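Local coordinates for ApaG protein (Pseudomonas aeruginosa, PDB 3NRF) that is of unknown function but folds as an all-beta DUF4354 domain whose antiparallel sheet runs on into a second copy of the protein, at residues B[3-8]-B[37-43]; B[7-13]-B[96-101]; B[28-34]-B[80-86]; B[42-46]-B[71-75]; B[57-61]-B[92-96]. All coordinates share one frame; numbering follows the deposited sequence.

Contact 1: residues B[3-8]-B[37-43]; sequences APDAVM and NAAKSEI
The methyl of Ala38 is the apolar hub of this contact: its CB lies 3.8 Å from Ala3 CB, with the ring of Pro4 and the selenium of selenomethionine Met8 also against it. With CG beside the backbone N (chi1 -52°) and the chain straight as far as selenium, Met8 SE comes to 4.1 Å from Ala38 CB. A second apolar patch brings Ile43 CD1 within 4.0 Å of Ala6 CA and 4.1 Å of Val7 CG2; the side chains of Val7 and Ile43 run alongside one another, pointing opposite ways. The backbone here is the beginning of strand 7-21, which starts at Val7 with a non-hydrogen-bonded antiparallel pair to Asn37, the last residue of strand 24-37. Upstream, an inverse gamma turn centred on Asp5 swings the N-terminal chain along the loop that leaves strand 24-37, and Asp5 OD1 presses against Ala39 CB at 3.1 Å. Direct polar contact is slight: Ala38 N donates a weak, 3.4 Å bond to Ala6 O. The loop instead braces itself through Asn37, whose ND2 reaches Ser41 O at 3.0 Å (164° at the hydrogen) and also bonds Leu74 O, while its OD1 takes a weak bond from Ala39 N.

Contact 2: residues B[7-13]-B[96-101]; sequences VMVFARQ and ASLVRL
Val7, Val9 and Ala11 look across at Val99 and Leu101 where the six-stranded sheet curls round on itself and the strands outermost within this chain, 7-21 and 98-102, approach each other across the interior. They run nearly antiparallel, with 153° between their directions, yet their axes stay 6.8 Å apart, so the seam is made mainly of side chains. Val9 divides its branches between two partners. With CG1 anti to the backbone N (chi1 -177°), that methyl lies 3.5 Å from Val99 O, while CG2 turns to Leu101 CG at 3.9 Å. Beside it Ala11 CB rests on Val99 CG2 at 3.7 Å. At the other end Leu101 CD1 abuts Val7 CB at 3.9 Å, the two side chains set roughly perpendicular. A water spans the seam, donating to Val9 O at 2.9 Å and to Val99 O at 2.7 Å. The backbone of Met8 to Arg12 also pairs antiparallel with a strand of the second subunit, and Arg100 forms a salt bridge to Asp23 of that subunit. Two carbonyl oxygens facing each other cannot bond directly; the water supplies both protons, which implies that the edges are joined by apolar contact and a solvent bridge in place of regular strand pairing.

Contact 3: residues B[28-34]-B[80-86]; sequences TQAFKVR and VEGDAIF
Phe31 and Phe86 meet obliquely, their ring planes 78° apart and their centroids 5.7 Å from each other. The closest approach, 3.6 Å, is between Phe31 CD1 and Phe86 CD1, with the Phe31 atom lying at the rim of the Phe86 ring and near its plane. Both rings sit on the same face as Val33 and Ala84, where Val33 CG2 touches Ala84 CB at 4.1 Å; Val9, Leu62 and Val93 also pack against this face. The framework is a regular antiparallel pairing of the neighbouring strands 24-37 and 79-88, second and third across the six-stranded sheet, in which Gln29-Phe86, Phe31-Ala84 and Val33-Gly82 are the hydrogen-bonded pairs, each closed by two backbone bonds. On the other face the side chains are charged or aliphatic. Arg34 approaches Glu81 side-on, NE (2.8 Å) and NH2 (2.9 Å) both gripping Glu81 OE1 from the same face of the carboxylate, whose plane is turned 28° from the guanidinium; the oxygen stays close to the guanidinium plane. Glu81 has a second conformer, so this geometry describes one of two. Lys32 folds back through two successive bends, the first at chi2 79°, which carry NZ over to Asp83; there it sits 3.0 Å from both OD1 and OD2 in a salt bridge whose individual hydrogen bonds are weak. Further along, Ile85 lies between two partners, with CG1 3.9 Å from Ala30 CB and CG2 directed at Thr28 CB.

Contact 4: residues B[42-46]-B[71-75]; sequences EISLK and ADTLK
Ile43 and Ser44 pair with Leu74 and Thr73 to form a small two-stranded antiparallel sheet, separate from the main one. Ile43-Leu74 is its hydrogen-bonded pair, with Leu74 N to Ile43 O at 2.9 Å, and one further bond, Leu45 N to Asp72 O at 2.8 Å, extends the pairing past the strand ends. Salt bridges flank both ends. Glu42 stretches out, CG anti to the backbone N (chi1 -175°), which carries its carboxylate across to Thr73 and Lys75: Thr73 OG1 donates to the anti lone pair of OE2 at 2.6 Å, and Lys75 NZ meets OE1 at 2.8 Å from above the carboxylate plane. At the far end Lys46 curls round at its last two torsions, bringing NZ back to Asp72 OD2 at 2.8 Å. Ser44 OG accepts from Lys46 N in an ST turn, and a water links it to Asp72 OD1. Asp72 has a second conformer, which leaves both the Lys46 bridge and the water link less certain. Beneath this polar surface, Leu74 and Leu45 lie on Leu35 of strand 24-37, setting the small sheet against the end of that strand.

Contact 5: residues B[57-61]-B[92-96]; sequences GQSFR and AVYGA
The ring of Phe60 has Val93 CA above the centre of one face, 3.8 Å from the centroid and only 11° off the ring normal, a clear CH-pi contact. Other atoms gather around it obliquely: Ala92 O comes within 3.3 Å of Phe60 CZ, and Ala96 CB within 3.9 Å of Phe60 CD2. Val93 adds its side chain towards the root of the ring. Its CG1 takes the place between the backbone N and the carbonyl carbon (chi1 73°), which leaves CG2 anti to the N and 3.9 Å from Phe60 CG, and the side chains of Val93 and Phe60 pass at a slant. Ala92 CB is touched twice, by Phe60 CE1 at 3.6 Å and by the amide oxygen OE1 of the extended Gln58, also at 3.6 Å. The contact is mainly apolar, with the Ala92 carbonyl and the Gln58 amide oxygen at its margin. Two bonds close the turn on itself: Ala92 O receives Gly95 N at 2.9 Å, and Ala96 N bonds Val93 O. Ser88 OG and Asp90 OD1 take the amides of Val93 and Ala92 at its start. Val93 also touches Phe86 and Gln29, and Ala96 touches Phe31. The arrangement is that of a single 3-10 turn, 92-95, in the connection between strands 79-88 and 98-102, set over the ring face of an aromatic residue of strand 59-65, consistent with a cover at one end of the apolar interior.

In the fold
Contact 3 joins the second and third strands of the sheet and contact 2 the two strands outermost within the chain; their centres lie 9 Å apart, and backbone bonds Arg12 N to Lys32 O and Arg34 N to Phe10 O tie them directly. Contacts 1 and 4 share Glu42 and Ile43 and cluster at one end, centres 10 Å apart, with Val7 packing on Leu45 and Leu74. Contact 5 lies at the opposite end, about 26 Å from each of them between centres, and meets contact 3 where Phe86 approaches Phe60 O. No active site is known. Contacts 1 and 2 border the second subunit; a bound methylpentanediol, probably from the crystallisation liquor, lies about 3 Å from the Lys32 side chain.

Contact 1: residues B[3-8]-B[37-43]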
# COMPACT_ATOMS: atom_id res chain seq x y z
N ALA B 3 -14.62 0.39 -32.19
CA ALA B 3 -13.52 0.93 -31.34
C ALA B 3 -13.36 2.44 -31.58
O ALA B 3 -13.54 2.92 -32.70
CB ALA B 3 -12.21 0.20 -31.64
N PRO B 4 -13.03 3.21 -30.51
CA PRO B 4 -12.91 4.67 -30.69
C PRO B 4 -11.75 5.09 -31.61
O PRO B 4 -10.73 4.39 -31.71
CB PRO B 4 -12.69 5.19 -29.26
CG PRO B 4 -12.21 4.01 -28.47
CD PRO B 4 -12.73 2.77 -29.13
N ASP B 5 -11.92 6.24 -32.28
CA ASP B 5 -10.91 6.78 -33.21
C ASP B 5 -9.80 7.55 -32.45
O ASP B 5 -9.41 8.66 -32.84
CB ASP B 5 -11.58 7.69 -34.25
CG ASP B 5 -10.64 8.09 -35.39
OD1 ASP B 5 -9.75 7.30 -35.76
OD2 ASP B 5 -10.81 9.21 -35.92
N ALA B 6 -9.28 6.92 -31.39
CA ALA B 6 -8.28 7.54 -30.53
C ALA B 6 -7.44 6.51 -29.77
O ALA B 6 -7.67 5.29 -29.80
CB ALA B 6 -8.96 8.47 -29.56
N VAL B 7 -6.43 7.02 -29.08
CA VAL B 7 -5.55 6.18 -28.30
C VAL B 7 -6.15 5.94 -26.91
O VAL B 7 -6.59 6.87 -26.20
CB VAL B 7 -4.12 6.78 -28.24
CG1 VAL B 7 -3.18 5.96 -27.32
CG2 VAL B 7 -3.54 6.89 -29.66
N MSE B 8 -6.16 4.68 -26.53
CA MSE B 8 -6.64 4.26 -25.23
C MSE B 8 -5.42 4.18 -24.32
O MSE B 8 -4.35 3.66 -24.69
CB MSE B 8 -7.30 2.92 -25.31
CG MSE B 8 -8.32 2.87 -26.35
SE MSE B 8 -9.29 1.19 -26.34
CE MSE B 8 -9.84 1.15 -24.50
N ASN B 37 -3.71 1.92 -29.85
CA ASN B 37 -4.35 2.66 -30.95
C ASN B 37 -5.50 1.84 -31.45
O ASN B 37 -5.31 0.88 -32.21
CB ASN B 37 -3.37 3.01 -32.10
CG ASN B 37 -4.04 3.75 -33.28
OD1 ASN B 37 -5.25 3.98 -33.29
ND2 ASN B 37 -3.25 4.13 -34.28
N ALA B 38 -6.71 2.21 -31.01
CA ALA B 38 -7.94 1.50 -31.39
C ALA B 38 -8.44 1.83 -32.80
O ALA B 38 -9.22 1.07 -33.38
CB ALA B 38 -9.04 1.81 -30.36
N ALA B 39 -8.00 2.97 -33.34
CA ALA B 39 -8.42 3.43 -34.67
C ALA B 39 -7.87 2.60 -35.83
O ALA B 39 -6.97 1.77 -35.66
CB ALA B 39 -8.01 4.91 -34.86
N LYS B 40 -8.44 2.85 -37.01
CA LYS B 40 -8.02 2.16 -38.22
C LYS B 40 -6.92 2.92 -38.97
O LYS B 40 -6.49 2.48 -40.03
CB LYS B 40 -9.22 1.91 -39.15
CG LYS B 40 -10.15 0.76 -38.73
CD LYS B 40 -9.40 -0.57 -38.62
CE LYS B 40 -10.33 -1.79 -38.55
NZ LYS B 40 -11.09 -2.04 -39.82
N SER B 41 -6.47 4.04 -38.43
CA SER B 41 -5.37 4.79 -39.03
C SER B 41 -4.25 5.08 -38.03
O SER B 41 -4.45 5.03 -36.83
CB SER B 41 -5.87 6.11 -39.61
OG SER B 41 -6.42 6.91 -38.60
N GLU B 42 -3.07 5.40 -38.55
CA GLU B 42 -1.92 5.74 -37.72
C GLU B 42 -2.17 7.11 -37.07
O GLU B 42 -2.76 7.99 -37.70
CB GLU B 42 -0.67 5.76 -38.60
CG GLU B 42 0.60 5.99 -37.87
CD GLU B 42 1.81 5.77 -38.76
OE1 GLU B 42 1.66 5.53 -40.00
OE2 GLU B 42 2.92 5.80 -38.21
N ILE B 43 -1.77 7.25 -35.81
CA ILE B 43 -2.00 8.47 -35.03
C ILE B 43 -0.68 9.04 -34.54
O ILE B 43 0.14 8.31 -33.97
CB ILE B 43 -2.97 8.16 -33.82
CG1 ILE B 43 -4.36 7.74 -34.34
CG2 ILE B 43 -3.14 9.36 -32.88
CD1 ILE B 43 -5.38 7.34 -33.25

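Contact 2: residues B[7-13]-B[96-101]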
# COMPACT_ATOMS: atom_id res chain seq x y z
N VAL B 7 -6.43 7.02 -29.08
CA VAL B 7 -5.55 6.18 -28.30
C VAL B 7 -6.15 5.94 -26.91
O VAL B 7 -6.59 6.87 -26.20
CB VAL B 7 -4.12 6.78 -28.24
CG1 VAL B 7 -3.18 5.96 -27.32
CG2 VAL B 7 -3.54 6.89 -29.66
N MSE B 8 -6.16 4.68 -26.53
CA MSE B 8 -6.64 4.26 -25.23
C MSE B 8 -5.42 4.18 -24.32
O MSE B 8 -4.35 3.66 -24.69
CB MSE B 8 -7.30 2.92 -25.31
CG MSE B 8 -8.32 2.87 -26.35
SE MSE B 8 -9.29 1.19 -26.34
CE MSE B 8 -9.84 1.15 -24.50
N VAL B 9 -5.57 4.73 -23.12
CA VAL B 9 -4.52 4.77 -22.15
C VAL B 9 -4.90 3.97 -20.92
O VAL B 9 -5.81 4.34 -20.17
CB VAL B 9 -4.23 6.24 -21.66
CG1 VAL B 9 -3.08 6.27 -20.69
CG2 VAL B 9 -3.95 7.12 -22.90
N PHE B 10 -4.16 2.89 -20.69
CA PHE B 10 -4.39 2.02 -19.55
C PHE B 10 -3.28 2.23 -18.59
O PHE B 10 -2.11 2.22 -18.98
CB PHE B 10 -4.39 0.53 -19.98
CG PHE B 10 -5.47 0.16 -20.95
CD1 PHE B 10 -5.34 0.38 -22.30
CD2 PHE B 10 -6.64 -0.45 -20.47
CE1 PHE B 10 -6.36 0.00 -23.17
CE2 PHE B 10 -7.63 -0.82 -21.32
CZ PHE B 10 -7.50 -0.59 -22.67
N ALA B 11 -3.59 2.37 -17.32
CA ALA B 11 -2.57 2.61 -16.32
C ALA B 11 -2.80 1.86 -15.05
O ALA B 11 -3.94 1.71 -14.62
CB ALA B 11 -2.44 4.11 -16.03
N ARG B 12 -1.72 1.38 -14.44
CA ARG B 12 -1.80 0.67 -13.18
C ARG B 12 -0.86 1.34 -12.20
O ARG B 12 0.32 1.58 -12.53
CB ARG B 12 -1.35 -0.80 -13.38
CG ARG B 12 -1.38 -1.65 -12.13
CD ARG B 12 -0.89 -3.10 -12.46
NE ARG B 12 0.55 -3.11 -12.74
N GLN B 13 -1.34 1.69 -11.00
CA GLN B 13 -0.50 2.37 -10.03
C GLN B 13 0.59 1.45 -9.51
O GLN B 13 0.34 0.29 -9.17
CB GLN B 13 -1.27 2.90 -8.82
CG GLN B 13 -2.27 3.98 -9.14
CD GLN B 13 -2.85 4.61 -7.89
OE1 GLN B 13 -2.80 4.03 -6.80
NE2 GLN B 13 -3.41 5.80 -8.05
N ALA B 96 -3.18 11.04 -7.54
CA ALA B 96 -3.34 10.92 -9.02
C ALA B 96 -4.09 9.59 -9.25
O ALA B 96 -3.67 8.53 -8.77
CB ALA B 96 -2.03 10.90 -9.70
N SER B 97 -5.17 9.66 -9.98
CA SER B 97 -6.04 8.51 -10.17
C SER B 97 -6.42 8.32 -11.63
O SER B 97 -7.30 7.55 -11.97
CB SER B 97 -7.28 8.67 -9.31
OG SER B 97 -8.05 9.83 -9.64
N LEU B 98 -5.75 9.05 -12.50
CA LEU B 98 -6.00 9.00 -13.95
C LEU B 98 -4.73 9.35 -14.68
O LEU B 98 -4.03 10.28 -14.26
CB LEU B 98 -7.10 10.00 -14.32
CG LEU B 98 -7.55 10.00 -15.76
CD1 LEU B 98 -8.15 8.64 -16.17
CD2 LEU B 98 -8.55 11.13 -15.94
N VAL B 99 -4.40 8.58 -15.70
CA VAL B 99 -3.34 8.89 -16.65
C VAL B 99 -4.05 9.08 -18.00
O VAL B 99 -4.85 8.25 -18.48
CB VAL B 99 -2.23 7.83 -16.73
CG1 VAL B 99 -1.18 8.25 -17.71
CG2 VAL B 99 -1.62 7.67 -15.34
N ARG B 100 -3.75 10.20 -18.62
CA ARG B 100 -4.35 10.52 -19.90
C ARG B 100 -3.36 11.24 -20.81
O ARG B 100 -2.24 11.60 -20.40
CB ARG B 100 -5.68 11.31 -19.72
CG ARG B 100 -5.66 12.56 -18.83
CD ARG B 100 -7.07 13.23 -18.78
NE ARG B 100 -7.46 13.75 -20.08
CZ ARG B 100 -8.69 14.16 -20.43
NH1 ARG B 100 -9.73 14.11 -19.59
NH2 ARG B 100 -8.87 14.62 -21.67
N LEU B 101 -3.78 11.42 -22.05
CA LEU B 101 -2.97 12.14 -23.01
C LEU B 101 -3.43 13.62 -23.01
O LEU B 101 -4.59 13.93 -22.73
CB LEU B 101 -3.11 11.54 -24.38
CG LEU B 101 -2.34 10.24 -24.64
CD1 LEU B 101 -2.83 9.68 -25.97
CD2 LEU B 101 -0.81 10.45 -24.69
O HOH W 1 -5.49 5.71 -17.65

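Contact 3: residues B[28-34]-B[80-86]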
# COMPACT_ATOMS: atom_id res chain seq x y z
N THR B 28 7.12 10.99 -5.63
CA THR B 28 6.93 10.36 -6.93
C THR B 28 5.89 9.25 -6.87
O THR B 28 5.76 8.58 -5.85
CB THR B 28 8.22 9.77 -7.50
OG1 THR B 28 8.72 8.77 -6.59
CG2 THR B 28 9.27 10.87 -7.71
N GLN B 29 5.12 9.13 -7.95
CA GLN B 29 4.15 8.03 -8.10
C GLN B 29 4.38 7.40 -9.47
O GLN B 29 4.24 8.05 -10.50
CB GLN B 29 2.70 8.53 -8.01
CG GLN B 29 1.67 7.42 -8.28
CD GLN B 29 1.69 6.33 -7.23
OE1 GLN B 29 1.41 6.58 -6.06
NE2 GLN B 29 2.02 5.11 -7.68
N ALA B 30 4.71 6.10 -9.49
CA ALA B 30 4.93 5.39 -10.72
C ALA B 30 3.67 4.72 -11.18
O ALA B 30 2.82 4.40 -10.37
CB ALA B 30 6.04 4.32 -10.54
N PHE B 31 3.57 4.56 -12.50
CA PHE B 31 2.53 3.82 -13.13
C PHE B 31 3.11 2.96 -14.24
O PHE B 31 4.08 3.37 -14.92
CB PHE B 31 1.52 4.74 -13.84
CG PHE B 31 0.71 5.62 -12.92
CD1 PHE B 31 1.26 6.81 -12.43
CD2 PHE B 31 -0.57 5.32 -12.61
CE1 PHE B 31 0.52 7.64 -11.63
CE2 PHE B 31 -1.32 6.16 -11.77
CZ PHE B 31 -0.76 7.31 -11.30
N LYS B 32 2.50 1.81 -14.47
CA LYS B 32 2.75 1.09 -15.72
C LYS B 32 1.62 1.52 -16.65
O LYS B 32 0.45 1.51 -16.23
CB LYS B 32 2.70 -0.41 -15.49
CG LYS B 32 2.94 -1.24 -16.75
CD LYS B 32 4.38 -1.34 -17.11
CE LYS B 32 5.14 -2.29 -16.13
NZ LYS B 32 6.60 -2.18 -16.40
N VAL B 33 1.96 1.94 -17.87
CA VAL B 33 1.04 2.49 -18.83
C VAL B 33 1.11 1.70 -20.15
O VAL B 33 2.21 1.40 -20.63
CB VAL B 33 1.39 3.98 -19.13
CG1 VAL B 33 0.44 4.58 -20.15
CG2 VAL B 33 1.41 4.81 -17.84
N ARG B 34 -0.04 1.46 -20.76
CA ARG B 34 -0.12 0.84 -22.09
C ARG B 34 -0.93 1.76 -22.98
O ARG B 34 -2.03 2.16 -22.61
CB ARG B 34 -0.78 -0.54 -22.06
CG ARG B 34 -0.82 -1.17 -23.47
CD ARG B 34 -1.38 -2.58 -23.48
NE ARG B 34 -0.64 -3.46 -22.58
CZ ARG B 34 -0.95 -4.75 -22.40
NH1 ARG B 34 -1.99 -5.27 -23.01
NH2 ARG B 34 -0.24 -5.50 -21.56
N VAL B 80 1.92 -0.11 -27.22
CA VAL B 80 3.22 0.05 -26.64
C VAL B 80 2.96 0.15 -25.12
O VAL B 80 1.88 0.54 -24.67
CB VAL B 80 4.01 1.27 -27.20
CG1 VAL B 80 4.29 1.09 -28.72
CG2 VAL B 80 3.28 2.59 -26.93
N GLU B 81 3.97 -0.14 -24.33
CA GLU B 81 3.83 -0.13 -22.89
C GLU B 81 5.14 0.12 -22.21
O GLU B 81 6.22 -0.16 -22.74
CB GLU B 81 3.20 -1.45 -22.44
CG GLU B 81 3.23 -1.74 -20.96
CD GLU B 81 2.70 -3.13 -20.61
OE1 GLU B 81 1.46 -3.37 -20.71
OE2 GLU B 81 3.54 -3.97 -20.18
N GLY B 82 5.06 0.73 -21.03
CA GLY B 82 6.24 1.02 -20.20
C GLY B 82 5.85 1.72 -18.92
O GLY B 82 4.68 1.92 -18.63
N ASP B 83 6.84 2.10 -18.13
CA ASP B 83 6.62 2.84 -16.89
C ASP B 83 6.75 4.34 -17.07
O ASP B 83 7.48 4.82 -17.94
CB ASP B 83 7.61 2.38 -15.85
CG ASP B 83 7.45 0.90 -15.56
OD1 ASP B 83 6.35 0.51 -15.11
OD2 ASP B 83 8.38 0.12 -15.81
N ALA B 84 5.99 5.06 -16.26
CA ALA B 84 5.98 6.52 -16.28
C ALA B 84 5.92 6.97 -14.83
O ALA B 84 5.16 6.39 -14.02
CB ALA B 84 4.76 7.03 -17.04
N ILE B 85 6.74 7.95 -14.45
CA ILE B 85 6.77 8.40 -13.06
C ILE B 85 6.43 9.88 -12.98
O ILE B 85 7.10 10.69 -13.66
CB ILE B 85 8.15 8.15 -12.38
CG1 ILE B 85 8.52 6.68 -12.40
CG2 ILE B 85 8.12 8.61 -10.96
CD1 ILE B 85 9.90 6.39 -11.75
N PHE B 86 5.43 10.22 -12.19
CA PHE B 86 4.95 11.57 -12.00
C PHE B 86 5.33 12.09 -10.64
O PHE B 86 5.58 11.31 -9.71
CB PHE B 86 3.43 11.67 -12.23
CG PHE B 86 2.99 11.18 -13.60
CD1 PHE B 86 2.73 9.83 -13.79
CD2 PHE B 86 2.89 12.05 -14.70
CE1 PHE B 86 2.34 9.35 -15.02
CE2 PHE B 86 2.50 11.55 -15.94
CZ PHE B 86 2.22 10.20 -16.09

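Contact 4: residues B[42-46]-B[71-75]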
# COMPACT_ATOMS: atom_id res chain seq x y z
N GLU B 42 -3.07 5.40 -38.55
CA GLU B 42 -1.92 5.74 -37.72
C GLU B 42 -2.17 7.11 -37.07
O GLU B 42 -2.76 7.99 -37.70
CB GLU B 42 -0.67 5.76 -38.60
CG GLU B 42 0.60 5.99 -37.87
CD GLU B 42 1.81 5.77 -38.76
OE1 GLU B 42 1.66 5.53 -40.00
OE2 GLU B 42 2.92 5.80 -38.21
N ILE B 43 -1.77 7.25 -35.81
CA ILE B 43 -2.00 8.47 -35.03
C ILE B 43 -0.68 9.04 -34.54
O ILE B 43 0.14 8.31 -33.97
CB ILE B 43 -2.97 8.16 -33.82
CG1 ILE B 43 -4.36 7.74 -34.34
CG2 ILE B 43 -3.14 9.36 -32.88
CD1 ILE B 43 -5.38 7.34 -33.25
N SER B 44 -0.42 10.33 -34.80
CA SER B 44 0.78 10.99 -34.30
C SER B 44 0.61 11.31 -32.83
O SER B 44 -0.45 11.78 -32.41
CB SER B 44 1.08 12.30 -35.04
OG SER B 44 2.27 12.88 -34.51
N LEU B 45 1.67 11.07 -32.06
CA LEU B 45 1.73 11.44 -30.65
C LEU B 45 2.81 12.51 -30.45
O LEU B 45 3.19 12.83 -29.32
CB LEU B 45 2.04 10.21 -29.79
CG LEU B 45 1.01 9.07 -29.78
CD1 LEU B 45 1.55 7.91 -28.98
CD2 LEU B 45 -0.32 9.53 -29.24
N LYS B 46 3.28 13.08 -31.56
CA LYS B 46 4.40 14.02 -31.53
C LYS B 46 4.12 15.20 -30.62
O LYS B 46 4.98 15.59 -29.85
CB LYS B 46 4.72 14.52 -32.95
CG LYS B 46 6.05 15.30 -33.06
CD LYS B 46 6.33 15.84 -34.49
CE LYS B 46 6.62 14.73 -35.51
NZ LYS B 46 7.85 13.94 -35.17
N ALA B 71 7.15 6.89 -28.39
CA ALA B 71 6.92 6.71 -29.84
C ALA B 71 6.27 7.93 -30.52
O ALA B 71 5.31 8.51 -30.00
CB ALA B 71 6.05 5.47 -30.08
N ASP B 72 6.79 8.29 -31.69
CA ASP B 72 6.29 9.44 -32.45
C ASP B 72 4.88 9.20 -32.97
O ASP B 72 4.10 10.14 -33.11
CB ASP B 72 7.22 9.77 -33.62
CG ASP B 72 6.93 11.13 -34.22
OD1 ASP B 72 6.87 11.24 -35.47
OD2 ASP B 72 6.75 12.09 -33.44
N THR B 73 4.56 7.94 -33.29
CA THR B 73 3.24 7.56 -33.78
C THR B 73 2.87 6.15 -33.30
O THR B 73 3.74 5.39 -32.87
CB THR B 73 3.15 7.56 -35.32
OG1 THR B 73 3.82 6.39 -35.85
CG2 THR B 73 3.79 8.85 -35.92
N LEU B 74 1.59 5.81 -33.40
CA LEU B 74 1.09 4.48 -33.06
C LEU B 74 0.37 3.95 -34.31
O LEU B 74 -0.54 4.61 -34.82
CB LEU B 74 0.17 4.54 -31.83
CG LEU B 74 0.40 3.46 -30.76
CD1 LEU B 74 1.84 3.52 -30.22
CD2 LEU B 74 -0.57 3.61 -29.59
N LYS B 75 0.79 2.80 -34.84
CA LYS B 75 0.12 2.21 -36.00
C LYS B 75 -1.26 1.71 -35.57
O LYS B 75 -1.47 1.42 -34.40
CB LYS B 75 0.95 1.06 -36.61
CG LYS B 75 2.24 1.50 -37.27
CD LYS B 75 1.99 2.20 -38.59
CE LYS B 75 3.31 2.57 -39.26
NZ LYS B 75 3.06 3.15 -40.61
O HOH W 2 4.41 12.23 -36.08
O HOH W 3 5.95 11.32 -28.75

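Contact 5: residues B[57-61]-B[92-96]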
# COMPACT_ATOMS: atom_id res chain seq x y z
N GLY B 57 -8.84 17.77 -10.75
CA GLY B 57 -8.32 18.34 -11.99
C GLY B 57 -6.89 18.86 -11.88
O GLY B 57 -6.42 19.57 -12.75
N GLN B 58 -6.20 18.56 -10.79
CA GLN B 58 -4.81 18.95 -10.66
C GLN B 58 -3.97 17.99 -11.50
O GLN B 58 -4.20 16.78 -11.44
CB GLN B 58 -4.35 18.81 -9.18
CG GLN B 58 -2.94 19.37 -8.94
CD GLN B 58 -2.46 19.31 -7.50
OE1 GLN B 58 -3.13 18.76 -6.60
NE2 GLN B 58 -1.28 19.83 -7.29
N SER B 59 -3.01 18.52 -12.28
CA SER B 59 -2.12 17.77 -13.14
C SER B 59 -0.78 17.62 -12.44
O SER B 59 -0.38 18.50 -11.68
CB SER B 59 -1.86 18.53 -14.44
OG SER B 59 -3.07 18.98 -15.02
N PHE B 60 -0.10 16.54 -12.73
CA PHE B 60 1.22 16.25 -12.20
C PHE B 60 2.21 16.04 -13.33
O PHE B 60 1.92 15.30 -14.30
CB PHE B 60 1.16 15.05 -11.24
CG PHE B 60 0.16 15.24 -10.17
CD1 PHE B 60 0.43 16.08 -9.07
CD2 PHE B 60 -1.09 14.65 -10.24
CE1 PHE B 60 -0.53 16.35 -8.13
CE2 PHE B 60 -2.05 14.92 -9.25
CZ PHE B 60 -1.73 15.75 -8.19
N ARG B 61 3.37 16.66 -13.14
CA ARG B 61 4.42 16.58 -14.14
C ARG B 61 5.06 15.19 -14.21
O ARG B 61 5.19 14.47 -13.19
CB ARG B 61 5.49 17.65 -13.97
CG ARG B 61 6.39 17.45 -12.81
CD ARG B 61 7.58 18.47 -12.72
NE ARG B 61 8.34 18.07 -11.54
CZ ARG B 61 9.34 17.19 -11.54
NH1 ARG B 61 9.81 16.68 -12.68
NH2 ARG B 61 9.89 16.84 -10.39
N ALA B 92 0.48 15.35 -3.07
CA ALA B 92 -0.70 15.37 -3.98
C ALA B 92 -0.65 14.34 -5.09
O ALA B 92 -1.73 13.81 -5.49
CB ALA B 92 -0.94 16.75 -4.57
N VAL B 93 0.55 14.00 -5.56
CA VAL B 93 0.64 13.03 -6.63
C VAL B 93 0.11 11.67 -6.23
O VAL B 93 -0.26 10.87 -7.09
CB VAL B 93 2.05 12.95 -7.21
CG1 VAL B 93 3.02 12.23 -6.20
CG2 VAL B 93 2.08 12.29 -8.55
N TYR B 94 0.08 11.39 -4.92
CA TYR B 94 -0.46 10.12 -4.46
C TYR B 94 -1.93 9.99 -4.68
O TYR B 94 -2.46 8.83 -4.69
CB TYR B 94 -0.09 9.92 -2.99
CG TYR B 94 1.41 9.84 -2.84
CD1 TYR B 94 2.22 9.22 -3.80
CD2 TYR B 94 2.05 10.35 -1.72
CE1 TYR B 94 3.55 9.17 -3.68
CE2 TYR B 94 3.43 10.24 -1.57
CZ TYR B 94 4.20 9.65 -2.56
OH TYR B 94 5.58 9.58 -2.34
N GLY B 95 -2.57 11.14 -4.86
CA GLY B 95 -3.98 11.23 -5.21
C GLY B 95 -4.24 11.19 -6.72
O GLY B 95 -5.40 11.35 -7.12
N ALA B 96 -3.18 11.04 -7.54
CA ALA B 96 -3.34 10.92 -9.02
C ALA B 96 -4.09 9.59 -9.25
O ALA B 96 -3.67 8.53 -8.77
CB ALA B 96 -2.03 10.90 -9.70